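Local atomic coordinates of cGAS/DncV-like nucleotidyltransferase in E. coli homolog (Elizabethkingia meningoseptica ATCC 13253 = NBRC 12535, PDB entry 6E0O), a protein that synthesizes cyclic nucleotide second messengers in response to phage infection, as the CD-NTase enzyme of a CBASS antivirus system. Residues A[119-124]-A[159-164]; A[182-187]-A[226-231]; A[16-21]-A[48-53]. All coordinates share one frame; numbering follows the deposited sequence.

Along the chain contact 3 (16-21 with 48-53) closes before contact 1 (119-124 with 159-164) opens, and contact 2 (182-187 with 226-231) follows. Contacts 1 and 3 belong to the nucleotidyltransferase part of the fold: contact 1 joins the loop between strands 117-119 and 124-126 to the end of strand 152-160 of the mixed sheet, and contact 3 sets helix 48-52 against the loop before helix 21-38. Their centres lie about 23 Å apart; contact 1 touches the bound nucleotide, and contact 3 comes within about 6 Å of the bound nucleic acid, nearest atoms. Contact 2 sits among helices 171-184, 188-205 and 236-252, its centre about 36 Å from that of contact 1, on the opposite side of the chain's centre. Two contacts thus lie at the active-site region, while the third knits the helical part.

Contact 1. Residues A[119-124]-A[159-164]; sequences RKNKCI and FYSDDN. With nucleotides of chain B.
Arg119 and Asp162 meet tip to tip in a salt bridge made side-on by two guanidinium nitrogens. NE of Arg119 gives a nearly straight bond (171°) to OD2 of Asp162, 2.9 Å away on its syn side and in the guanidinium plane, while NH2 reaches OD1 from above the carboxylate plane. The extended chain of Arg119 spans the distance, and Lys102 is a second cation on OD1. Beside this pair Asn121 ties down the type I turn that starts at Ser161. Its backbone O accepts from Asp162 N at 2.9 Å. Chi1 (-170°) swings its CG toward the turn. The amide OD1 of Asn121 accepts from Asp163 N at 3.0 Å, and ND2 donates to Asp163 OD1 at 3.1 Å, the amide and carboxylate planes 72° apart. An amide suits this place because it both accepts and donates.

Further out, Phe159 brings CE2 to 3.4 Å from Lys122 O. An aromatic ring also offers an edge to the adenine of A2 of chain B, Phe159 CE1 lying 3.4 Å from its C2. Lys122, long and extended beyond CG, can carry NZ to OP1 of A2 at 3.2 Å. Asn121 and Lys122 probably belong to the ATP-binding site: paired charges and a two-way amide hold the turn beside it, and the ammonium, facing the phosphate, would favour nucleotide binding.

Contact 2. Residues A[182-187]-A[226-231]; sequences TNQTYR and VPNNQF
Thr185 points its methyl between two residues of the facing loop, Asn228 and Phe231. The threonine and Asn228 side chains cross at about a right angle, with CG2 of Thr185 lying 3.4 Å from OD1 of Asn228. The same methyl, Thr185 CG2, is 3.7 Å from CD1 of Phe231. A beta-branched residue suits the place: with OG1 between the backbone N and the carbonyl carbon (chi1 54°), the hydroxyl is bonded to Lys181 O and Tyr189 N, while the methyl faces the loop.

Gln184 and Asn228 approach with their amide planes 72° apart. ND2 of Asn228 donates to OE1 of Gln184 at 3.1 Å, from above the carbonyl plane, 57° out of it. Asparagine fits because its OD1 can at once accept from Lys181. The Tyr186 ring turns its edge to the backbone O of Phe231, which is 3.7 Å from CE2 of Tyr186.

Phe231, a large apolar ring, fills its place among Leu188, Met192, Thr239 and Val243 of neighbouring helices. Thr182 O accepts from both Thr185 N and Arg187 N, closing helix 171-184. This helix end and the turn leading to helix 188-205 pack on the 3-10 segment 228-230 and the residue after it, ahead of helix 236-252 and far from the nucleotide site.

Contact 3. Residues A[16-21]-A[48-53]; sequences STTEDL and GSYRNN
Tyr50 reaches from helix 48-52 into the loop 16-21, its ring edge turned to the backbone there. At its root, CB of Tyr50 lies 3.9 Å from CG2 of Thr18, and the two side chains slide past each other in opposite directions; that methyl also sits close to Tyr50 O. Chi1 (-81°) puts CG anti to the carbonyl carbon. CD2 meets the carbonyl carbon of Thr17 and the N of Thr18, and CE2 of Tyr50 comes to 3.5 Å from Thr17 O, which lies in the ring plane. Beyond it CZ of Tyr50 is 3.7 Å from CB of Ser16. At the tip, OH of Tyr50 lies 3.3 Å from CB of Ser16; it is hydrogen-bonded to Ser60 O and accepts a hydrogen bond from water 4, 2.8 Å from OH, which also donates to Asp20 OD2. A tyrosine suits this place, with a ring whose edge lies against the backbone of Thr17 and Thr18 and a hydroxyl that bonds at the far end.

Residues Thr17 to Asp20 form a type I turn, closed by Asp20 N to Thr17 O; OG1 of Thr17 also accepts from Glu19 N in an ST turn. Water 2 bridges Ser16 O and Asn53 OD1. No direct hydrogen bond crosses between the segments: ring packing and water bridges would help set the weakly bonded helix 48-52, whose residues probably bind GTP; the side chain of Tyr50 is about 6 Å from the magnesium ion.

Contact 1. Residues A[119-124]-A[159-164]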
# COMPACT_ATOMS: atom_id res chain seq x y z
N ARG A 119 17.00 9.28 6.85
CA ARG A 119 15.71 9.75 7.34
C ARG A 119 14.91 10.32 6.18
O ARG A 119 15.42 11.09 5.36
CB ARG A 119 15.92 10.82 8.40
CG ARG A 119 14.63 11.37 8.92
CD ARG A 119 14.86 12.20 10.15
NE ARG A 119 13.63 12.79 10.65
CZ ARG A 119 13.31 12.86 11.94
NH1 ARG A 119 14.12 12.33 12.85
NH2 ARG A 119 12.17 13.42 12.31
N LYS A 120 13.64 9.93 6.11
CA LYS A 120 12.70 10.43 5.11
C LYS A 120 11.52 11.10 5.80
O LYS A 120 11.39 11.08 7.03
CB LYS A 120 12.23 9.29 4.20
CG LYS A 120 13.35 8.53 3.52
CD LYS A 120 14.13 9.38 2.54
CE LYS A 120 15.33 8.62 2.01
NZ LYS A 120 16.13 9.40 1.03
N ASN A 121 10.64 11.69 5.00
CA ASN A 121 9.55 12.50 5.55
C ASN A 121 8.62 11.67 6.43
O ASN A 121 8.14 12.16 7.46
CB ASN A 121 8.78 13.15 4.40
CG ASN A 121 7.80 14.19 4.88
OD1 ASN A 121 8.09 14.96 5.80
ND2 ASN A 121 6.62 14.23 4.27
N LYS A 122 8.35 10.43 6.03
CA LYS A 122 7.35 9.60 6.70
C LYS A 122 7.92 8.31 7.26
O LYS A 122 7.15 7.49 7.78
CB LYS A 122 6.18 9.29 5.76
CG LYS A 122 5.37 10.50 5.35
CD LYS A 122 4.20 10.14 4.45
CE LYS A 122 3.60 11.38 3.81
NZ LYS A 122 2.54 11.04 2.83
N CYS A 123 9.23 8.11 7.20
CA CYS A 123 9.83 6.85 7.61
C CYS A 123 11.34 7.05 7.75
O CYS A 123 11.87 8.12 7.47
CB CYS A 123 9.52 5.75 6.59
SG CYS A 123 10.27 6.03 4.96
N ILE A 124 12.01 5.99 8.20
CA ILE A 124 13.46 5.88 8.15
C ILE A 124 13.78 4.81 7.10
O ILE A 124 13.38 3.65 7.25
CB ILE A 124 14.07 5.50 9.51
CG1 ILE A 124 13.62 6.43 10.64
CG2 ILE A 124 15.58 5.46 9.35
CD1 ILE A 124 14.04 7.86 10.50
N PHE A 159 1.23 8.48 12.96
CA PHE A 159 2.55 9.05 13.09
C PHE A 159 2.50 10.44 12.48
O PHE A 159 1.47 10.89 11.99
CB PHE A 159 3.62 8.14 12.48
CG PHE A 159 3.44 7.87 11.02
CD1 PHE A 159 2.67 6.80 10.59
CD2 PHE A 159 4.09 8.64 10.08
CE1 PHE A 159 2.53 6.53 9.24
CE2 PHE A 159 3.96 8.38 8.73
CZ PHE A 159 3.17 7.32 8.31
N TYR A 160 3.63 11.14 12.54
CA TYR A 160 3.73 12.49 12.02
C TYR A 160 4.85 12.56 11.01
O TYR A 160 5.92 11.99 11.22
CB TYR A 160 3.95 13.48 13.16
CG TYR A 160 2.81 13.41 14.15
CD1 TYR A 160 2.79 12.47 15.17
CD2 TYR A 160 1.72 14.26 14.03
CE1 TYR A 160 1.74 12.40 16.06
CE2 TYR A 160 0.67 14.20 14.92
CZ TYR A 160 0.68 13.27 15.93
OH TYR A 160 -0.37 13.20 16.82
N SER A 161 4.59 13.24 9.90
CA SER A 161 5.63 13.46 8.91
C SER A 161 6.52 14.61 9.35
O SER A 161 6.14 15.44 10.19
CB SER A 161 5.01 13.77 7.55
OG SER A 161 4.35 15.02 7.58
N ASP A 162 7.72 14.67 8.76
CA ASP A 162 8.64 15.75 9.08
C ASP A 162 8.08 17.11 8.66
O ASP A 162 8.45 18.13 9.23
CB ASP A 162 10.01 15.49 8.46
CG ASP A 162 10.78 14.39 9.17
OD1 ASP A 162 10.22 13.78 10.11
OD2 ASP A 162 11.93 14.14 8.79
N ASP A 163 7.18 17.14 7.67
CA ASP A 163 6.50 18.38 7.31
C ASP A 163 5.18 18.58 8.07
O ASP A 163 4.31 19.34 7.61
CB ASP A 163 6.35 18.54 5.79
CG ASP A 163 5.39 17.55 5.17
OD1 ASP A 163 5.16 16.47 5.75
OD2 ASP A 163 4.89 17.85 4.07
N ASN A 164 5.02 17.90 9.21
CA ASN A 164 4.05 18.19 10.28
C ASN A 164 2.65 17.63 10.05
O ASN A 164 1.73 17.98 10.80
CB ASN A 164 3.99 19.68 10.63
CG ASN A 164 5.27 20.17 11.29
OD1 ASN A 164 5.91 19.44 12.06
ND2 ASN A 164 5.66 21.40 10.99
P A B 2 4.79 7.74 0.39
OP1 A B 2 4.08 8.69 1.28
OP2 A B 2 5.92 8.24 -0.45
O5' A B 2 5.35 6.55 1.29
C5' A B 2 6.54 6.70 2.06
C4' A B 2 6.57 5.73 3.22
O4' A B 2 5.57 6.13 4.18
C3' A B 2 6.27 4.28 2.86
O3' A B 2 7.04 3.40 3.68
C2' A B 2 4.79 4.14 3.19
O2' A B 2 4.37 2.83 3.51
C1' A B 2 4.63 5.09 4.38
N9 A B 2 3.30 5.69 4.45
C8 A B 2 2.79 6.68 3.65
N7 A B 2 1.56 7.02 3.94
C5 A B 2 1.23 6.19 5.00
C6 A B 2 0.05 6.04 5.76
N6 A B 2 -1.06 6.75 5.58
N1 A B 2 0.08 5.12 6.73
C2 A B 2 1.18 4.39 6.93
N3 A B 2 2.34 4.43 6.29
C4 A B 2 2.30 5.36 5.32
O HOH W 1 7.54 10.00 10.11

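Contact 2. Residues A[182-187]-A[226-231]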
# COMPACT_ATOMS: atom_id res chain seq x y z
N THR A 182 -10.46 -10.44 -2.76
CA THR A 182 -9.80 -11.28 -3.75
C THR A 182 -10.29 -12.72 -3.63
O THR A 182 -10.48 -13.40 -4.65
CB THR A 182 -8.27 -11.14 -3.68
OG1 THR A 182 -7.79 -11.09 -5.03
CG2 THR A 182 -7.60 -12.24 -2.93
N ASN A 183 -10.55 -13.18 -2.42
CA ASN A 183 -11.06 -14.53 -2.24
C ASN A 183 -12.45 -14.71 -2.84
O ASN A 183 -12.80 -15.83 -3.20
CB ASN A 183 -11.07 -14.89 -0.76
CG ASN A 183 -9.66 -15.09 -0.20
OD1 ASN A 183 -8.69 -15.18 -0.94
ND2 ASN A 183 -9.56 -15.18 1.12
N GLN A 184 -13.22 -13.63 -2.98
CA GLN A 184 -14.57 -13.71 -3.52
C GLN A 184 -14.64 -13.44 -5.01
O GLN A 184 -15.71 -13.62 -5.60
CB GLN A 184 -15.45 -12.67 -2.84
CG GLN A 184 -15.74 -12.93 -1.40
CD GLN A 184 -16.34 -11.73 -0.71
OE1 GLN A 184 -16.12 -10.59 -1.13
NE2 GLN A 184 -17.09 -11.98 0.35
N THR A 185 -13.56 -13.00 -5.64
CA THR A 185 -13.57 -12.59 -7.03
C THR A 185 -12.68 -13.47 -7.90
O THR A 185 -12.08 -12.99 -8.87
CB THR A 185 -13.17 -11.12 -7.17
OG1 THR A 185 -11.90 -10.91 -6.53
CG2 THR A 185 -14.22 -10.21 -6.59
N TYR A 186 -12.58 -14.75 -7.58
CA TYR A 186 -11.75 -15.67 -8.36
C TYR A 186 -10.30 -15.21 -8.37
O TYR A 186 -9.57 -15.45 -9.34
CB TYR A 186 -12.30 -15.82 -9.79
CG TYR A 186 -13.78 -16.08 -9.82
CD1 TYR A 186 -14.29 -17.32 -9.48
CD2 TYR A 186 -14.67 -15.09 -10.19
CE1 TYR A 186 -15.64 -17.57 -9.51
CE2 TYR A 186 -16.03 -15.33 -10.22
CZ TYR A 186 -16.51 -16.58 -9.88
OH TYR A 186 -17.86 -16.84 -9.90
N ARG A 187 -9.87 -14.55 -7.29
CA ARG A 187 -8.51 -14.03 -7.13
C ARG A 187 -8.24 -12.86 -8.07
O ARG A 187 -7.10 -12.39 -8.16
CB ARG A 187 -7.46 -15.14 -7.23
CG ARG A 187 -7.85 -16.37 -6.37
CD ARG A 187 -6.64 -17.19 -5.90
NE ARG A 187 -5.76 -16.30 -5.15
CZ ARG A 187 -5.99 -15.85 -3.92
NH1 ARG A 187 -7.07 -16.22 -3.24
NH2 ARG A 187 -5.15 -14.99 -3.38
N VAL A 226 -15.09 -1.63 -7.22
CA VAL A 226 -15.78 -2.27 -8.35
C VAL A 226 -16.55 -3.46 -7.83
O VAL A 226 -15.97 -4.32 -7.14
CB VAL A 226 -14.75 -2.70 -9.40
CG1 VAL A 226 -15.42 -3.48 -10.53
CG2 VAL A 226 -14.01 -1.50 -9.96
N PRO A 227 -17.85 -3.59 -8.10
CA PRO A 227 -18.61 -4.71 -7.54
C PRO A 227 -18.05 -6.06 -7.94
O PRO A 227 -17.52 -6.24 -9.04
CB PRO A 227 -20.02 -4.50 -8.10
CG PRO A 227 -20.11 -3.01 -8.31
CD PRO A 227 -18.73 -2.64 -8.82
N ASN A 228 -18.17 -7.01 -7.02
CA ASN A 228 -17.63 -8.35 -7.24
C ASN A 228 -18.12 -8.97 -8.54
O ASN A 228 -17.38 -9.73 -9.17
CB ASN A 228 -17.99 -9.26 -6.07
CG ASN A 228 -17.15 -9.01 -4.84
OD1 ASN A 228 -16.26 -8.15 -4.83
ND2 ASN A 228 -17.43 -9.76 -3.79
N ASN A 229 -19.37 -8.69 -8.94
CA ASN A 229 -19.92 -9.33 -10.13
C ASN A 229 -19.33 -8.79 -11.44
O ASN A 229 -19.74 -9.26 -12.50
CB ASN A 229 -21.46 -9.27 -10.14
CG ASN A 229 -22.00 -7.88 -10.35
OD1 ASN A 229 -21.27 -6.92 -10.59
ND2 ASN A 229 -23.33 -7.77 -10.29
N GLN A 230 -18.38 -7.86 -11.38
CA GLN A 230 -17.66 -7.42 -12.57
C GLN A 230 -16.42 -8.26 -12.84
O GLN A 230 -15.80 -8.10 -13.90
CB GLN A 230 -17.21 -5.96 -12.41
CG GLN A 230 -18.33 -4.98 -12.21
CD GLN A 230 -19.18 -4.83 -13.44
OE1 GLN A 230 -18.66 -4.64 -14.55
NE2 GLN A 230 -20.49 -4.94 -13.27
N PHE A 231 -16.02 -9.11 -11.91
CA PHE A 231 -14.82 -9.93 -12.05
C PHE A 231 -15.23 -11.28 -12.62
O PHE A 231 -15.99 -12.03 -12.00
CB PHE A 231 -14.12 -10.05 -10.69
CG PHE A 231 -13.64 -8.72 -10.15
CD1 PHE A 231 -14.50 -7.88 -9.46
CD2 PHE A 231 -12.33 -8.31 -10.34
CE1 PHE A 231 -14.07 -6.66 -8.97
CE2 PHE A 231 -11.89 -7.08 -9.84
CZ PHE A 231 -12.77 -6.26 -9.16

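Contact 3. Residues A[16-21]-A[48-53]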
# COMPACT_ATOMS: atom_id res chain seq x y z
N SER A 16 7.70 -9.52 -6.39
CA SER A 16 8.39 -9.66 -5.12
C SER A 16 7.39 -10.12 -4.06
O SER A 16 6.24 -9.66 -4.06
CB SER A 16 8.96 -8.31 -4.67
OG SER A 16 9.96 -7.83 -5.54
N THR A 17 7.82 -10.99 -3.16
CA THR A 17 6.94 -11.42 -2.08
C THR A 17 7.75 -11.64 -0.80
O THR A 17 8.98 -11.67 -0.81
CB THR A 17 6.19 -12.73 -2.40
OG1 THR A 17 7.13 -13.81 -2.41
CG2 THR A 17 5.46 -12.65 -3.73
N THR A 18 7.02 -11.84 0.30
CA THR A 18 7.66 -12.10 1.58
C THR A 18 8.44 -13.41 1.62
O THR A 18 9.22 -13.61 2.55
CB THR A 18 6.60 -12.08 2.68
OG1 THR A 18 5.64 -13.12 2.42
CG2 THR A 18 5.89 -10.73 2.71
N GLU A 19 8.24 -14.29 0.64
CA GLU A 19 9.04 -15.51 0.57
C GLU A 19 10.46 -15.23 0.10
O GLU A 19 11.33 -16.09 0.26
CB GLU A 19 8.40 -16.52 -0.39
CG GLU A 19 7.07 -17.06 0.09
CD GLU A 19 7.16 -17.63 1.49
OE1 GLU A 19 7.44 -18.84 1.64
OE2 GLU A 19 6.96 -16.85 2.45
N ASP A 20 10.70 -14.07 -0.49
CA ASP A 20 12.00 -13.80 -1.08
C ASP A 20 13.08 -13.73 -0.01
O ASP A 20 12.90 -13.08 1.03
CB ASP A 20 11.97 -12.48 -1.84
CG ASP A 20 11.07 -12.53 -3.06
OD1 ASP A 20 10.74 -13.64 -3.51
OD2 ASP A 20 10.70 -11.44 -3.55
N LEU A 21 14.21 -14.37 -0.29
CA LEU A 21 15.32 -14.38 0.67
C LEU A 21 15.74 -12.96 1.04
O LEU A 21 16.00 -12.68 2.22
CB LEU A 21 16.49 -15.14 0.06
CG LEU A 21 17.82 -15.09 0.81
CD1 LEU A 21 17.67 -15.69 2.20
CD2 LEU A 21 18.91 -15.82 0.03
N GLY A 48 1.63 -2.25 3.35
CA GLY A 48 2.00 -2.01 1.98
C GLY A 48 2.06 -3.29 1.15
O GLY A 48 1.46 -4.32 1.47
N SER A 49 2.80 -3.19 0.05
CA SER A 49 2.68 -4.16 -1.03
C SER A 49 3.13 -5.56 -0.62
O SER A 49 2.58 -6.54 -1.14
CB SER A 49 3.48 -3.69 -2.24
OG SER A 49 4.86 -3.62 -1.91
N TYR A 50 4.12 -5.69 0.26
CA TYR A 50 4.48 -7.02 0.71
C TYR A 50 3.39 -7.61 1.61
O TYR A 50 3.13 -8.81 1.56
CB TYR A 50 5.83 -7.01 1.43
CG TYR A 50 7.02 -7.02 0.51
CD1 TYR A 50 7.58 -5.83 0.05
CD2 TYR A 50 7.60 -8.21 0.11
CE1 TYR A 50 8.69 -5.84 -0.77
CE2 TYR A 50 8.72 -8.22 -0.71
CZ TYR A 50 9.25 -7.04 -1.16
OH TYR A 50 10.36 -7.07 -1.98
N ARG A 51 2.76 -6.77 2.43
CA ARG A 51 1.67 -7.25 3.29
C ARG A 51 0.46 -7.66 2.46
O ARG A 51 -0.15 -8.72 2.70
CB ARG A 51 1.27 -6.16 4.28
CG ARG A 51 0.13 -6.55 5.20
CD ARG A 51 0.55 -7.57 6.22
NE ARG A 51 -0.58 -8.08 7.00
CZ ARG A 51 -1.09 -7.47 8.07
NH1 ARG A 51 -0.60 -6.31 8.49
NH2 ARG A 51 -2.12 -8.01 8.71
N ASN A 52 0.09 -6.84 1.49
CA ASN A 52 -1.12 -7.07 0.71
C ASN A 52 -0.86 -7.89 -0.54
O ASN A 52 -1.81 -8.20 -1.28
CB ASN A 52 -1.73 -5.72 0.34
CG ASN A 52 -1.99 -4.86 1.56
OD1 ASN A 52 -2.52 -5.33 2.55
ND2 ASN A 52 -1.59 -3.60 1.48
N ASN A 53 0.39 -8.27 -0.79
CA ASN A 53 0.79 -9.10 -1.92
C ASN A 53 0.46 -8.45 -3.27
O ASN A 53 -0.09 -9.08 -4.17
CB ASN A 53 0.22 -10.51 -1.84
CG ASN A 53 1.02 -11.50 -2.66
OD1 ASN A 53 2.23 -11.34 -2.83
ND2 ASN A 53 0.35 -12.52 -3.16
O HOH W 2 3.56 -9.17 -3.87
O HOH W 3 4.06 -10.66 -0.30
O HOH W 4 12.03 -9.32 -2.43